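Local coordinates for histidine acid phosphatase (Bifidobacterium longum subsp. infantis, PDB 6RXD), which probably removes phosphate groups from inositol polyphosphates such as phytate, and from 2,3-bisphosphoglycerate, at residues V235-K238 with R239-D243; K297-S300 with E301-A305. One frame throughout, in Å; residues are numbered along the deposited sequence. Where two conformers were deposited one is given.

Overall arrangement
Contacts 1 and 2 follow each other along the chain and lie side by side, about 11 Å between centres, in a mostly helical region well away from the centre of the chain. Contact 1 covers the first two and a half turns of helix 235-245, whereas contact 2 is the cap where strand 297-298 leads into helix 301-317. Both are partly buried, and the two helices share an interface lined by Ser-241, Val-237, Tyr-302 and Ala-305. Their chemistry follows their place: repeated backbone bonds with a surface salt bridge and a zinc ligand in the first, side-chain capping of one helix N-terminus, that of helix 301-317, in the second. His-242 and Glu-301 join them.

Contact 1. Residues V235-K238 with R239-D243; sequences VDVK and RASHD. With ZN (zinc ion), chain C.
Asp-236 and Arg-239 flank the same face of an alpha-helix, and beneath them the backbone of residues 235-243 follows the i to i+4 pattern. Val-235 O accepts from Arg-239 N at 2.9 Å and Asp-236 O from Ala-240 N, while Lys-238 O takes the N-H of His-242 over a longer 3.2 Å. Val-237 O is gripped twice. Ser-241 N donates to it at 2.9 Å, and Ser-241 OG gives its proton to the same oxygen at 2.9 Å, the two donors reaching it from opposite faces of the carbonyl plane. The hydroxyl can do this because OG is anti to the carbonyl carbon (chi1 -66°), which folds it back over the preceding turn; its polar need is thus met within the helix although the residue is buried against Tyr-302 and Ala-305 of helix 301-317.

On the exposed side, Asp-236 OD2 forms a salt bridge with Arg-239 NH2 at 2.9 Å. The hydrogen-bond part is weak, with an N-H...O angle of 129°, and the carboxylate and guanidinium planes are 67° apart, so this is a single oblique contact and no two-pronged pairing; since Arg-239 has a second conformer, the bridge may be only partly occupied. The aliphatic part of the arginine also brushes Val-235, CG1 to CD 4.1 Å.

One turn beyond Lys-238, His-242 has both ring nitrogens engaged. ND1 is hydrogen-bonded to Glu-301, which would be expected to orient the ring and polarise it toward the metal. Glu-251 supplies the other protein ligand, and His-242 NE2 binds the zinc ion at 2.2 Å.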
# COMPACT_ATOMS: atom_id res chain seq x y z
N VAL A 235 8.92 13.03 23.04
CA VAL A 235 10.24 13.63 23.25
C VAL A 235 11.35 12.80 22.61
O VAL A 235 12.35 13.35 22.12
CB VAL A 235 10.51 13.83 24.76
CG1 VAL A 235 11.92 14.33 25.00
CG2 VAL A 235 9.50 14.79 25.35
N ASP A 236 11.20 11.48 22.61
CA ASP A 236 12.21 10.62 22.02
C ASP A 236 12.31 10.76 20.49
O ASP A 236 13.40 10.62 19.92
CB ASP A 236 12.00 9.16 22.43
CG ASP A 236 12.31 8.92 23.90
OD1 ASP A 236 11.87 7.89 24.44
OD2 ASP A 236 12.99 9.77 24.51
N VAL A 237 11.19 11.04 19.83
CA VAL A 237 11.24 11.33 18.39
C VAL A 237 12.00 12.64 18.16
O VAL A 237 12.79 12.75 17.21
CB VAL A 237 9.84 11.36 17.74
CG1 VAL A 237 9.94 11.84 16.29
CG2 VAL A 237 9.20 9.97 17.78
N LYS A 238 11.78 13.62 19.03
CA LYS A 238 12.51 14.89 18.92
C LYS A 238 14.00 14.68 19.15
O LYS A 238 14.84 15.27 18.48
CB LYS A 238 11.92 15.94 19.86
CG LYS A 238 10.52 16.38 19.41
CD LYS A 238 9.88 17.37 20.36
CE LYS A 238 8.47 17.70 19.89
NZ LYS A 238 8.45 18.03 18.43
N ARG A 239 14.33 13.82 20.11
CA ARG A 239 15.73 13.49 20.37
C ARG A 239 16.34 12.80 19.16
O ARG A 239 17.46 13.13 18.75
CB ARG A 239 15.87 12.62 21.62
CG ARG A 239 15.58 13.36 22.91
CD ARG A 239 15.40 12.40 24.07
NE ARG A 239 16.63 11.70 24.41
CZ ARG A 239 16.68 10.63 25.20
NH1 ARG A 239 17.84 10.05 25.45
NH2 ARG A 239 15.57 10.14 25.73
N ALA A 240 15.60 11.86 18.56
CA ALA A 240 16.07 11.14 17.38
C ALA A 240 16.26 12.08 16.21
O ALA A 240 17.16 11.90 15.39
CB ALA A 240 15.09 10.05 17.00
N SER A 241 15.41 13.10 16.14
CA SER A 241 15.52 14.08 15.07
C SER A 241 16.84 14.83 15.16
O SER A 241 17.53 15.03 14.17
CB SER A 241 14.35 15.08 15.13
OG SER A 241 13.11 14.43 14.87
N HIS A 242 17.18 15.28 16.37
CA HIS A 242 18.43 15.96 16.57
C HIS A 242 19.61 15.04 16.27
O HIS A 242 20.58 15.44 15.62
CB HIS A 242 18.54 16.48 17.99
CG HIS A 242 19.83 17.16 18.26
ND1 HIS A 242 20.08 18.45 17.83
CD2 HIS A 242 20.98 16.72 18.83
CE1 HIS A 242 21.31 18.79 18.16
NE2 HIS A 242 21.88 17.76 18.76
N ASP A 243 19.53 13.81 16.77
CA ASP A 243 20.57 12.81 16.57
C ASP A 243 20.88 12.63 15.08
O ASP A 243 22.04 12.66 14.64
CB ASP A 243 20.11 11.49 17.18
CG ASP A 243 21.23 10.49 17.35
OD1 ASP A 243 22.07 10.69 18.25
OD2 ASP A 243 21.26 9.49 16.61
ZN ZN C . 23.90 17.15 19.30

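Contact 2. Residues K297-S300 with E301-A305; sequences KIKS and EYDAA
Ser-300 holds OG between its backbone N and carbonyl carbon (chi1 64°), while Asp-303 has CG anti to its own carbonyl carbon (chi1 -70°); together these torsions turn the two side chains inward over the start of helix 301-317. Ser-300 is the N-cap. Its OG accepts from Asp-303 N at 3.1 Å, nearly straight at 167°, and so satisfies an amide of the first turn that has no earlier carbonyl of the helix to bond to. The serine's own carbonyl begins the regular pattern, Ser-300 O taking the N-H of Ala-304 at 3.2 Å in the carbonyl plane.

The aspartate, at the third helical position, holds the residue before the cap. Asp-303 OD2 uses its anti lone pair to accept from Lys-299 N at 2.9 Å; the donor precedes the N-cap residue, which distinguishes this from a classical capping box. A negative carboxylate here would probably also be favoured by the positive end of the helix dipole. An alanine in place of Asp-303 is likely to leave the Lys-299 N-H without its acceptor and the turn before the N-cap freer to move.

Glu-301, the first helical residue, reaches with OE2 to ND1 of His-242, to which it is hydrogen-bonded, and its own backbone N is held by Glu-258. The apolar side is carried by Ile-298, whose strand pairs with Trp-264: it packs on Leu-58 and Leu-59 of helix 55-69, and it closes against the first helical turn where Ile-298 CG2 meets Ala-304 CB at 3.9 Å.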
# COMPACT_ATOMS: atom_id res chain seq x y z
N LYS A 297 7.06 23.56 4.44
CA LYS A 297 8.12 24.21 5.20
C LYS A 297 8.90 23.30 6.15
O LYS A 297 8.42 22.23 6.54
CB LYS A 297 7.55 25.38 5.99
CG LYS A 297 6.48 25.00 7.00
CD LYS A 297 5.74 26.26 7.44
CE LYS A 297 4.32 25.99 7.89
NZ LYS A 297 3.61 27.30 8.10
N ILE A 298 10.10 23.74 6.50
CA ILE A 298 10.89 23.14 7.57
C ILE A 298 11.06 24.22 8.64
O ILE A 298 11.63 25.29 8.36
CB ILE A 298 12.29 22.67 7.08
CG1 ILE A 298 12.17 21.40 6.22
CG2 ILE A 298 13.23 22.41 8.25
CD1 ILE A 298 13.51 20.98 5.55
N LYS A 299 10.55 23.99 9.85
CA LYS A 299 10.70 25.00 10.89
C LYS A 299 11.26 24.43 12.19
O LYS A 299 11.38 25.13 13.19
CB LYS A 299 9.40 25.77 11.15
CG LYS A 299 8.32 24.98 11.86
CD LYS A 299 7.31 24.45 10.87
CE LYS A 299 6.23 23.62 11.56
NZ LYS A 299 4.92 24.33 11.62
N SER A 300 11.64 23.17 12.16
CA SER A 300 12.20 22.54 13.34
C SER A 300 13.06 21.38 12.93
O SER A 300 12.99 20.92 11.78
CB SER A 300 11.08 21.97 14.21
OG SER A 300 10.41 20.95 13.50
N GLU A 301 13.84 20.86 13.88
CA GLU A 301 14.60 19.64 13.63
C GLU A 301 13.70 18.46 13.28
O GLU A 301 14.04 17.67 12.40
CB GLU A 301 15.48 19.25 14.83
CG GLU A 301 16.65 20.19 15.07
CD GLU A 301 17.40 19.84 16.34
OE1 GLU A 301 16.78 19.28 17.27
OE2 GLU A 301 18.62 20.11 16.42
N TYR A 302 12.57 18.33 13.97
CA TYR A 302 11.60 17.30 13.61
C TYR A 302 11.25 17.35 12.12
O TYR A 302 11.28 16.32 11.46
CB TYR A 302 10.33 17.40 14.47
CG TYR A 302 9.21 16.46 14.05
CD1 TYR A 302 9.04 15.24 14.68
CD2 TYR A 302 8.34 16.79 13.01
CE1 TYR A 302 8.02 14.37 14.29
CE2 TYR A 302 7.33 15.94 12.61
CZ TYR A 302 7.17 14.73 13.26
OH TYR A 302 6.17 13.87 12.87
N ASP A 303 10.92 18.53 11.61
CA ASP A 303 10.57 18.66 10.20
C ASP A 303 11.69 18.22 9.28
O ASP A 303 11.45 17.49 8.31
CB ASP A 303 10.24 20.12 9.85
CG ASP A 303 8.95 20.59 10.46
OD1 ASP A 303 8.13 19.77 10.93
OD2 ASP A 303 8.74 21.82 10.44
N ALA A 304 12.90 18.68 9.54
CA ALA A 304 14.03 18.34 8.68
C ALA A 304 14.35 16.85 8.73
O ALA A 304 14.58 16.22 7.69
CB ALA A 304 15.27 19.17 9.03
N ALA A 305 14.33 16.27 9.93
CA ALA A 305 14.66 14.85 10.08
C ALA A 305 13.59 13.97 9.43
O ALA A 305 13.91 12.97 8.78
CB ALA A 305 14.84 14.48 11.56